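Local structure of xylanase Y (Bacillus halodurans, 1WU4) at residues H202-E205 with L206-L209; E221-E224 with A225-Y229; R358-D361 with N362-L366. The protein hydrolyses xylooligosaccharides of three or more units, releasing xylose from the reducing end with inversion of anomeric configuration. The protein carries 1 engineered substitution. All coordinates share one frame; numbering follows the deposited sequence.

Contact 1. Residues H202-E205 with L206-L209; sequences HFYE and LFSL
Over one face of the Phe207 ring sits the carbonyl oxygen of Phe203, 3.4 Å from CG of Phe207 and displaced toward the rim. At the edge of the Tyr204 ring, near its plane, Phe207 presents CD2, 3.9 Å from Tyr204 CD1, and the two side chains cross obliquely. These are i to i+3 and i to i+4 neighbours on helix 201-210, one of the helices of the (alpha/alpha)6 barrel. With CG of Phe207 anti to its carbonyl carbon (chi1 -66°), the ring leans back along the helix over the preceding turn, where the CB of Phe203 lies 4.3 Å from Phe207 CZ. Further out, Trp219 meets the Phe207 ring edge-to-face, and Leu135 and Phe138 of helix 127-144 touch it too. A serine in place of Phe207 would probably open a gap between helices 127-144 and 201-210 and take away one of the apolar neighbours of Tyr204. The Tyr204 hydroxyl bonds to Glu131, while the Glu205 carboxylate turns to helix 216-233. Phe207 N donates to Phe203 O at 2.9 Å. Next in the chain, Ser208 folds its hydroxyl back onto the preceding turn, and Ser208 OG donates to Glu205 O at 2.6 Å.

Contact 2. Residues E221-E224 with A225-Y229; sequences EAAE and ASREY
Main-chain hydrogen bonds carry most of the contact: Ala225 N to Glu221 O and Ser226 N to Ala222 O, both 2.9 Å, then Arg227 N to Ala223 O and Glu228 N to Glu224 O, all with N-H...O angles of 155° or more. The charged side chains form a second group. Glu224 and Glu228 run side by side, their carboxylate planes only 15° apart and their OE2 atoms 3.6 Å from each other, a like-charged approach that Lys231, in a long and weak ion pair with Glu228, may partly offset. Glu224 lies with CG anti to the backbone N (chi1 177°) and bends at chi2, which brings its OE2 to 3.3 Å from Glu228 CG. A water links charges of opposite sign, donating to Glu224 OE1 at 2.9 Å and accepting a weak bond from Arg227 NH1; it spans a gap too wide for a direct ion pair. Arg227 is extended from CG to NE, and its guanidinium makes a salt bridge to Asp274 of helix 265-278. Side-chain van der Waals contact is slight: Ala223 CB lies 3.9 Å from Arg227 NH1, oblique to the guanidinium. The small residues Ala222, Ala223 and Ser226 give a slim helix surface, where Ala223 and Ser226 receive Tyr204, an arrangement of close helix-helix packing in the (alpha/alpha)6 barrel of glycoside hydrolase family 8.

Contact 3. Residues R358-D361 with N362-L366; sequences RYYD and NCLYL
Asn362 begins the second half of this helical stretch by lying back over Arg358: its ND2 is 3.4 Å from Arg358 CB, and its N donates to Arg358 O. The guanidinium and amide planes stand 58° apart, each group turned to its own partners, Arg358 to Gly355 and Lys47, Asn362 to Arg353. Cys363 follows, with SG anti to its carbonyl carbon (chi1 -77°), which sets the sulfur obliquely beside the Tyr359 ring, 3.7 Å from Tyr359 CE1: a sulfur-aromatic contact. Leu364 then spreads both methyls on the Tyr360 ring. Leu364 CD1 stands over the face, 4.1 Å from the centroid of the Tyr360 ring, in a CH-pi contact, and Leu364 CD2 comes to 3.7 Å from Tyr360 CE2. Leu364 N also gives Tyr360 O a nearly straight hydrogen bond of 3.2 Å. Tyr365 N closes the turn on Asp361 O at 2.8 Å, while the Asp361 carboxylate is held by Arg353, His319 and Gly322. Cys363 and Leu364 thus back two tyrosines at the active site: Tyr359 OH bonds to Glu70, the probable proton donor, and Tyr360 OH to the carbonyl of Ser262, next to Asp263, the probable proton acceptor. The contact is therefore likely to help position these tyrosines beside the probable catalytic pair.

In the fold
Each contact lies within one helix, spanning about two turns, in the one (alpha/alpha)6 barrel, and they come along the chain in the order 1, 2, 3. Contacts 1 and 2 lie on successive helices, 201-210 and 216-233, with centres about 11 Å apart; they touch directly, through a salt bridge from Glu205 OE2 to Arg227 NH1 of 3.0 Å and the packing of Tyr204 on Ser226. Contact 3, on helix 358-372 near the C-terminal end, lies across the centre of the chain, about 25 Å from contact 1 and 27 Å from contact 2 between centres. Where contacts 1 and 2 meet, two successive helices are joined, whereas contact 3 borders the probable catalytic site.

Contact 1. Residues H202-E205 with L206-L209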
ATOM      1  N   HIS A 202       6.704   6.110   6.003  1.00  9.16           N
ATOM      2  CA  HIS A 202       6.200   7.413   5.593  1.00  8.86           C
ATOM      3  C   HIS A 202       4.785   7.656   6.121  1.00 10.99           C
ATOM      4  O   HIS A 202       4.410   8.794   6.397  1.00 10.83           O
ATOM      5  CB  HIS A 202       6.270   7.567   4.063  1.00  9.24           C
ATOM      6  CG  HIS A 202       5.760   6.385   3.298  1.00 10.11           C
ATOM      7  ND1 HIS A 202       6.217   5.103   3.514  1.00 10.55           N
ATOM      8  CD2 HIS A 202       4.856   6.298   2.293  1.00  8.79           C
ATOM      9  CE1 HIS A 202       5.617   4.277   2.673  1.00 10.73           C
ATOM     10  NE2 HIS A 202       4.788   4.976   1.921  1.00 10.25           N
ATOM     11  N   PHE A 203       4.002   6.590   6.271  1.00  9.41           N
ATOM     12  CA  PHE A 203       2.655   6.717   6.822  1.00 10.08           C
ATOM     13  C   PHE A 203       2.779   7.001   8.320  1.00  8.74           C
ATOM     14  O   PHE A 203       2.090   7.868   8.860  1.00  8.85           O
ATOM     15  CB  PHE A 203       1.862   5.417   6.635  1.00  9.90           C
ATOM     16  CG  PHE A 203       1.222   5.259   5.278  1.00  9.10           C
ATOM     17  CD1 PHE A 203       1.900   5.611   4.113  1.00 10.30           C
ATOM     18  CD2 PHE A 203      -0.054   4.711   5.165  1.00  9.11           C
ATOM     19  CE1 PHE A 203       1.318   5.420   2.855  1.00  8.93           C
ATOM     20  CE2 PHE A 203      -0.643   4.514   3.916  1.00  9.47           C
ATOM     21  CZ  PHE A 203       0.042   4.868   2.760  1.00  9.18           C
ATOM     22  N   TYR A 204       3.672   6.276   8.989  1.00  8.89           N
ATOM     23  CA  TYR A 204       3.848   6.445  10.430  1.00  7.72           C
ATOM     24  C   TYR A 204       4.361   7.838  10.790  1.00  9.55           C
ATOM     25  O   TYR A 204       4.028   8.365  11.849  1.00  9.63           O
ATOM     26  CB  TYR A 204       4.779   5.360  10.989  1.00  9.79           C
ATOM     27  CG  TYR A 204       4.457   3.961  10.499  1.00  7.53           C
ATOM     28  CD1 TYR A 204       3.165   3.617  10.085  1.00  7.13           C
ATOM     29  CD2 TYR A 204       5.458   3.000  10.383  1.00  8.37           C
ATOM     30  CE1 TYR A 204       2.888   2.362   9.553  1.00  9.65           C
ATOM     31  CE2 TYR A 204       5.190   1.738   9.855  1.00  8.00           C
ATOM     32  CZ  TYR A 204       3.903   1.430   9.434  1.00  7.33           C
ATOM     33  OH  TYR A 204       3.654   0.213   8.841  1.00  9.25           O
ATOM     34  N   GLU A 205       5.168   8.432   9.916  1.00  9.83           N
ATOM     35  CA  GLU A 205       5.673   9.782  10.161  1.00  9.71           C
ATOM     36  C   GLU A 205       4.474  10.719  10.278  1.00 10.94           C
ATOM     37  O   GLU A 205       4.430  11.604  11.133  1.00  9.88           O
ATOM     38  CB  GLU A 205       6.555  10.240   8.997  1.00 14.94           C
ATOM     39  CG  GLU A 205       7.822   9.431   8.819  1.00 19.23           C
ATOM     40  CD  GLU A 205       8.948   9.903   9.713  1.00 26.99           C
ATOM     41  OE1 GLU A 205       8.692  10.198  10.900  1.00 26.83           O
ATOM     42  OE2 GLU A 205      10.094   9.969   9.223  1.00 26.32           O
ATOM     43  N   LEU A 206       3.495  10.523   9.403  1.00  9.44           N
ATOM     44  CA  LEU A 206       2.306  11.359   9.429  1.00  9.13           C
ATOM     45  C   LEU A 206       1.444  11.023  10.644  1.00  8.65           C
ATOM     46  O   LEU A 206       0.850  11.914  11.250  1.00  8.91           O
ATOM     47  CB  LEU A 206       1.527  11.203   8.120  1.00  9.50           C
ATOM     48  CG  LEU A 206       2.325  11.690   6.902  1.00  9.57           C
ATOM     49  CD1 LEU A 206       1.580  11.356   5.621  1.00 10.78           C
ATOM     50  CD2 LEU A 206       2.573  13.192   7.009  1.00 10.24           C
ATOM     51  N   PHE A 207       1.385   9.747  11.018  1.00  8.72           N
ATOM     52  CA  PHE A 207       0.614   9.373  12.197  1.00  8.23           C
ATOM     53  C   PHE A 207       1.233  10.046  13.425  1.00  8.26           C
ATOM     54  O   PHE A 207       0.530  10.390  14.374  1.00 10.22           O
ATOM     55  CB  PHE A 207       0.615   7.854  12.411  1.00  9.22           C
ATOM     56  CG  PHE A 207      -0.092   7.068  11.334  1.00  8.62           C
ATOM     57  CD1 PHE A 207      -0.930   7.687  10.403  1.00  9.15           C
ATOM     58  CD2 PHE A 207       0.068   5.688  11.271  1.00  8.33           C
ATOM     59  CE1 PHE A 207      -1.595   6.932   9.426  1.00  8.84           C
ATOM     60  CE2 PHE A 207      -0.590   4.930  10.304  1.00  9.97           C
ATOM     61  CZ  PHE A 207      -1.423   5.554   9.378  1.00  8.84           C
ATOM     62  N   SER A 208       2.550  10.245  13.406  1.00  9.39           N
ATOM     63  CA  SER A 208       3.224  10.874  14.541  1.00 10.33           C
ATOM     64  C   SER A 208       2.827  12.340  14.686  1.00 10.29           C
ATOM     65  O   SER A 208       3.120  12.971  15.703  1.00 11.32           O
ATOM     66  CB  SER A 208       4.752  10.755  14.412  1.00 10.27           C
ATOM     67  OG  SER A 208       5.305  11.745  13.558  1.00 11.50           O
ATOM     68  N   LEU A 209       2.153  12.875  13.672  1.00 10.17           N
ATOM     69  CA  LEU A 209       1.708  14.263  13.700  1.00 10.24           C
ATOM     70  C   LEU A 209       0.205  14.374  13.929  1.00 10.24           C
ATOM     71  O   LEU A 209      -0.264  15.343  14.529  1.00 11.87           O
ATOM     72  CB  LEU A 209       2.036  14.959  12.375  1.00 12.71           C
ATOM     73  CG  LEU A 209       3.492  14.992  11.910  1.00 11.40           C
ATOM     74  CD1 LEU A 209       3.572  15.642  10.537  1.00 14.23           C
ATOM     75  CD2 LEU A 209       4.336  15.756  12.920  1.00 16.99           C
TER

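Contact 2. Residues E221-E224 with A225-Y229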
ATOM      1  N   GLU A 221       8.730   6.367  16.552  1.00  9.80           N
ATOM      2  CA  GLU A 221       9.600   5.221  16.782  1.00 11.50           C
ATOM      3  C   GLU A 221       9.280   4.090  15.812  1.00 11.67           C
ATOM      4  O   GLU A 221      10.173   3.346  15.406  1.00 12.24           O
ATOM      5  CB  GLU A 221       9.465   4.735  18.228  1.00 11.07           C
ATOM      6  CG  GLU A 221       9.772   5.820  19.246  1.00 13.43           C
ATOM      7  CD  GLU A 221       9.574   5.367  20.676  1.00 15.87           C
ATOM      8  OE1 GLU A 221       8.609   4.625  20.944  1.00 16.91           O
ATOM      9  OE2 GLU A 221      10.379   5.775  21.537  1.00 21.56           O
ATOM     10  N   ALA A 222       8.006   3.952  15.447  1.00  9.78           N
ATOM     11  CA  ALA A 222       7.602   2.913  14.502  1.00 10.02           C
ATOM     12  C   ALA A 222       8.186   3.215  13.119  1.00  7.96           C
ATOM     13  O   ALA A 222       8.625   2.308  12.411  1.00  9.05           O
ATOM     14  CB  ALA A 222       6.079   2.824  14.427  1.00 10.77           C
ATOM     15  N   ALA A 223       8.193   4.488  12.735  1.00  9.50           N
ATOM     16  CA  ALA A 223       8.753   4.874  11.443  1.00  9.71           C
ATOM     17  C   ALA A 223      10.228   4.477  11.380  1.00 10.70           C
ATOM     18  O   ALA A 223      10.680   3.871  10.406  1.00 11.61           O
ATOM     19  CB  ALA A 223       8.604   6.375  11.230  1.00 10.21           C
ATOM     20  N   GLU A 224      10.970   4.813  12.432  1.00 12.04           N
ATOM     21  CA  GLU A 224      12.392   4.496  12.503  1.00 12.41           C
ATOM     22  C   GLU A 224      12.609   2.985  12.534  1.00 10.77           C
ATOM     23  O   GLU A 224      13.491   2.462  11.853  1.00 11.78           O
ATOM     24  CB  GLU A 224      13.008   5.145  13.748  1.00 12.75           C
ATOM     25  CG  GLU A 224      14.484   4.826  13.982  1.00 21.65           C
ATOM     26  CD  GLU A 224      15.353   5.114  12.774  1.00 24.90           C
ATOM     27  OE1 GLU A 224      15.058   6.084  12.042  1.00 29.95           O
ATOM     28  OE2 GLU A 224      16.342   4.378  12.562  1.00 31.55           O
ATOM     29  N   ALA A 225      11.799   2.281  13.321  1.00  9.71           N
ATOM     30  CA  ALA A 225      11.909   0.830  13.423  1.00 10.66           C
ATOM     31  C   ALA A 225      11.672   0.165  12.068  1.00  9.83           C
ATOM     32  O   ALA A 225      12.377  -0.774  11.694  1.00 10.75           O
ATOM     33  CB  ALA A 225      10.916   0.295  14.451  1.00 12.38           C
ATOM     34  N   SER A 226      10.675   0.644  11.333  1.00 10.39           N
ATOM     35  CA  SER A 226      10.383   0.066  10.028  1.00  9.78           C
ATOM     36  C   SER A 226      11.498   0.315   9.018  1.00  9.78           C
ATOM     37  O   SER A 226      11.809  -0.560   8.211  1.00  9.70           O
ATOM     38  CB  SER A 226       9.059   0.601   9.482  1.00 11.61           C
ATOM     39  OG  SER A 226       7.968  -0.035  10.127  1.00  9.46           O
ATOM     40  N   ARG A 227      12.099   1.499   9.056  1.00 10.59           N
ATOM     41  CA  ARG A 227      13.182   1.794   8.127  1.00 11.74           C
ATOM     42  C   ARG A 227      14.369   0.871   8.397  1.00 13.14           C
ATOM     43  O   ARG A 227      15.010   0.378   7.469  1.00 12.76           O
ATOM     44  CB  ARG A 227      13.604   3.266   8.230  1.00 12.68           C
ATOM     45  CG  ARG A 227      12.524   4.235   7.746  1.00 14.60           C
ATOM     46  CD  ARG A 227      13.111   5.571   7.305  1.00 18.35           C
ATOM     47  NE  ARG A 227      12.104   6.442   6.698  1.00 17.53           N
ATOM     48  CZ  ARG A 227      11.319   7.270   7.378  1.00 16.15           C
ATOM     49  NH1 ARG A 227      11.420   7.352   8.697  1.00 21.22           N
ATOM     50  NH2 ARG A 227      10.424   8.013   6.739  1.00 14.19           N
ATOM     51  N   GLU A 228      14.652   0.620   9.669  1.00 11.67           N
ATOM     52  CA  GLU A 228      15.758  -0.263  10.011  1.00 11.58           C
ATOM     53  C   GLU A 228      15.428  -1.712   9.670  1.00 11.59           C
ATOM     54  O   GLU A 228      16.299  -2.473   9.246  1.00 12.27           O
ATOM     55  CB  GLU A 228      16.104  -0.137  11.497  1.00 13.10           C
ATOM     56  CG  GLU A 228      16.826   1.156  11.836  1.00 17.21           C
ATOM     57  CD  GLU A 228      18.094   1.334  11.017  1.00 21.85           C
ATOM     58  OE1 GLU A 228      18.991   0.470  11.113  1.00 23.94           O
ATOM     59  OE2 GLU A 228      18.193   2.332  10.273  1.00 26.56           O
ATOM     60  N   TYR A 229      14.164  -2.086   9.837  1.00 10.80           N
ATOM     61  CA  TYR A 229      13.723  -3.446   9.553  1.00  9.95           C
ATOM     62  C   TYR A 229      13.883  -3.775   8.072  1.00 10.05           C
ATOM     63  O   TYR A 229      14.325  -4.867   7.715  1.00 10.94           O
ATOM     64  CB  TYR A 229      12.260  -3.612   9.973  1.00 10.11           C
ATOM     65  CG  TYR A 229      11.703  -5.008   9.802  1.00 10.26           C
ATOM     66  CD1 TYR A 229      12.187  -6.077  10.560  1.00 11.34           C
ATOM     67  CD2 TYR A 229      10.667  -5.254   8.902  1.00  9.33           C
ATOM     68  CE1 TYR A 229      11.647  -7.355  10.426  1.00 11.81           C
ATOM     69  CE2 TYR A 229      10.122  -6.526   8.761  1.00 11.40           C
ATOM     70  CZ  TYR A 229      10.614  -7.569   9.526  1.00 11.13           C
ATOM     71  OH  TYR A 229      10.062  -8.821   9.394  1.00 12.38           O
TER
HETATM   72  O   HOH W   1      12.866   7.617  10.888  1.00 32.78           O

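Contact 3. Residues R358-D361 with N362-L366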
ATOM      1  N   ARG A 358      -7.327  -8.899 -12.909  1.00 17.70           N
ATOM      2  CA  ARG A 358      -6.764  -7.567 -13.097  1.00 15.13           C
ATOM      3  C   ARG A 358      -6.594  -6.782 -11.790  1.00 16.83           C
ATOM      4  O   ARG A 358      -5.744  -5.900 -11.696  1.00 14.81           O
ATOM      5  CB  ARG A 358      -7.660  -6.773 -14.051  1.00 18.31           C
ATOM      6  CG  ARG A 358      -9.118  -6.698 -13.603  1.00 16.15           C
ATOM      7  CD  ARG A 358      -9.977  -5.941 -14.601  1.00 20.54           C
ATOM      8  NE  ARG A 358     -11.363  -5.816 -14.159  1.00 19.01           N
ATOM      9  CZ  ARG A 358     -12.229  -6.823 -14.089  1.00 19.91           C
ATOM     10  NH1 ARG A 358     -11.864  -8.051 -14.433  1.00 19.89           N
ATOM     11  NH2 ARG A 358     -13.466  -6.598 -13.674  1.00 21.01           N
ATOM     12  N   TYR A 359      -7.398  -7.118 -10.786  1.00 14.75           N
ATOM     13  CA  TYR A 359      -7.396  -6.434  -9.493  1.00 12.04           C
ATOM     14  C   TYR A 359      -6.074  -5.991  -8.848  1.00 11.53           C
ATOM     15  O   TYR A 359      -5.797  -4.792  -8.761  1.00 10.77           O
ATOM     16  CB  TYR A 359      -8.184  -7.271  -8.476  1.00 12.69           C
ATOM     17  CG  TYR A 359      -8.020  -6.829  -7.034  1.00 11.69           C
ATOM     18  CD1 TYR A 359      -8.560  -5.624  -6.577  1.00 13.32           C
ATOM     19  CD2 TYR A 359      -7.301  -7.612  -6.131  1.00 10.76           C
ATOM     20  CE1 TYR A 359      -8.383  -5.212  -5.252  1.00 15.88           C
ATOM     21  CE2 TYR A 359      -7.120  -7.211  -4.810  1.00 12.17           C
ATOM     22  CZ  TYR A 359      -7.660  -6.013  -4.379  1.00 13.67           C
ATOM     23  OH  TYR A 359      -7.462  -5.620  -3.074  1.00 18.05           O
ATOM     24  N   TYR A 360      -5.272  -6.943  -8.377  1.00 10.83           N
ATOM     25  CA  TYR A 360      -4.026  -6.604  -7.690  1.00  9.08           C
ATOM     26  C   TYR A 360      -3.049  -5.806  -8.541  1.00  9.46           C
ATOM     27  O   TYR A 360      -2.530  -4.776  -8.106  1.00 10.01           O
ATOM     28  CB  TYR A 360      -3.351  -7.874  -7.158  1.00 12.00           C
ATOM     29  CG  TYR A 360      -2.172  -7.615  -6.239  1.00 10.10           C
ATOM     30  CD1 TYR A 360      -2.325  -6.894  -5.051  1.00 10.27           C
ATOM     31  CD2 TYR A 360      -0.907  -8.106  -6.550  1.00 11.04           C
ATOM     32  CE1 TYR A 360      -1.240  -6.673  -4.195  1.00 10.90           C
ATOM     33  CE2 TYR A 360       0.180  -7.893  -5.706  1.00 10.79           C
ATOM     34  CZ  TYR A 360       0.008  -7.178  -4.531  1.00 11.31           C
ATOM     35  OH  TYR A 360       1.081  -6.977  -3.689  1.00 11.32           O
ATOM     36  N   ASP A 361      -2.801  -6.282  -9.754  1.00  9.30           N
ATOM     37  CA  ASP A 361      -1.884  -5.606 -10.660  1.00  8.83           C
ATOM     38  C   ASP A 361      -2.302  -4.172 -10.911  1.00  9.05           C
ATOM     39  O   ASP A 361      -1.480  -3.260 -10.879  1.00  9.10           O
ATOM     40  CB  ASP A 361      -1.838  -6.335 -11.999  1.00  9.59           C
ATOM     41  CG  ASP A 361      -1.379  -7.757 -11.859  1.00 11.54           C
ATOM     42  OD1 ASP A 361      -0.179  -8.015 -12.075  1.00 10.69           O
ATOM     43  OD2 ASP A 361      -2.218  -8.608 -11.510  1.00 10.80           O
ATOM     44  N   ASN A 362      -3.588  -3.976 -11.165  1.00  8.43           N
ATOM     45  CA  ASN A 362      -4.081  -2.647 -11.470  1.00  9.04           C
ATOM     46  C   ASN A 362      -4.097  -1.677 -10.301  1.00  7.92           C
ATOM     47  O   ASN A 362      -4.003  -0.469 -10.510  1.00  9.14           O
ATOM     48  CB  ASN A 362      -5.446  -2.753 -12.147  1.00 10.82           C
ATOM     49  CG  ASN A 362      -5.343  -3.382 -13.522  1.00 11.33           C
ATOM     50  OD1 ASN A 362      -4.245  -3.697 -13.983  1.00 11.16           O
ATOM     51  ND2 ASN A 362      -6.481  -3.571 -14.183  1.00 15.69           N
ATOM     52  N   CYS A 363      -4.211  -2.186  -9.075  1.00  9.97           N
ATOM     53  CA  CYS A 363      -4.159  -1.298  -7.916  1.00  9.54           C
ATOM     54  C   CYS A 363      -2.730  -0.763  -7.847  1.00  9.20           C
ATOM     55  O   CYS A 363      -2.513   0.439  -7.701  1.00  9.63           O
ATOM     56  CB  CYS A 363      -4.486  -2.042  -6.618  1.00  7.84           C
ATOM     57  SG  CYS A 363      -6.239  -2.385  -6.369  1.00 12.24           S
ATOM     58  N   LEU A 364      -1.761  -1.667  -7.965  1.00  8.45           N
ATOM     59  CA  LEU A 364      -0.351  -1.283  -7.931  1.00  7.68           C
ATOM     60  C   LEU A 364      -0.042  -0.349  -9.099  1.00  9.41           C
ATOM     61  O   LEU A 364       0.738   0.594  -8.967  1.00  9.35           O
ATOM     62  CB  LEU A 364       0.535  -2.536  -7.998  1.00  9.81           C
ATOM     63  CG  LEU A 364       0.852  -3.255  -6.678  1.00 14.53           C
ATOM     64  CD1 LEU A 364      -0.395  -3.396  -5.821  1.00 17.65           C
ATOM     65  CD2 LEU A 364       1.460  -4.614  -6.977  1.00 12.39           C
ATOM     66  N   TYR A 365      -0.678  -0.615 -10.234  1.00  8.96           N
ATOM     67  CA  TYR A 365      -0.505   0.172 -11.447  1.00  8.57           C
ATOM     68  C   TYR A 365      -0.964   1.619 -11.221  1.00  9.35           C
ATOM     69  O   TYR A 365      -0.229   2.562 -11.517  1.00  9.51           O
ATOM     70  CB  TYR A 365      -1.315  -0.479 -12.571  1.00  9.49           C
ATOM     71  CG  TYR A 365      -0.987  -0.025 -13.975  1.00  7.82           C
ATOM     72  CD1 TYR A 365      -0.435  -0.914 -14.899  1.00  9.20           C
ATOM     73  CD2 TYR A 365      -1.293   1.266 -14.404  1.00  9.45           C
ATOM     74  CE1 TYR A 365      -0.206  -0.534 -16.215  1.00  9.64           C
ATOM     75  CE2 TYR A 365      -1.066   1.658 -15.721  1.00  8.97           C
ATOM     76  CZ  TYR A 365      -0.527   0.751 -16.619  1.00  9.56           C
ATOM     77  OH  TYR A 365      -0.342   1.122 -17.931  1.00 11.60           O
ATOM     78  N   LEU A 366      -2.174   1.803 -10.692  1.00  8.43           N
ATOM     79  CA  LEU A 366      -2.666   3.157 -10.464  1.00  8.90           C
ATOM     80  C   LEU A 366      -1.813   3.903  -9.442  1.00  8.27           C
ATOM     81  O   LEU A 366      -1.543   5.089  -9.614  1.00  8.83           O
ATOM     82  CB  LEU A 366      -4.139   3.148 -10.026  1.00  9.51           C
ATOM     83  CG  LEU A 366      -4.751   4.531  -9.751  1.00  7.25           C
ATOM     84  CD1 LEU A 366      -4.571   5.442 -10.958  1.00 11.00           C
ATOM     85  CD2 LEU A 366      -6.227   4.386  -9.419  1.00 11.34           C
TER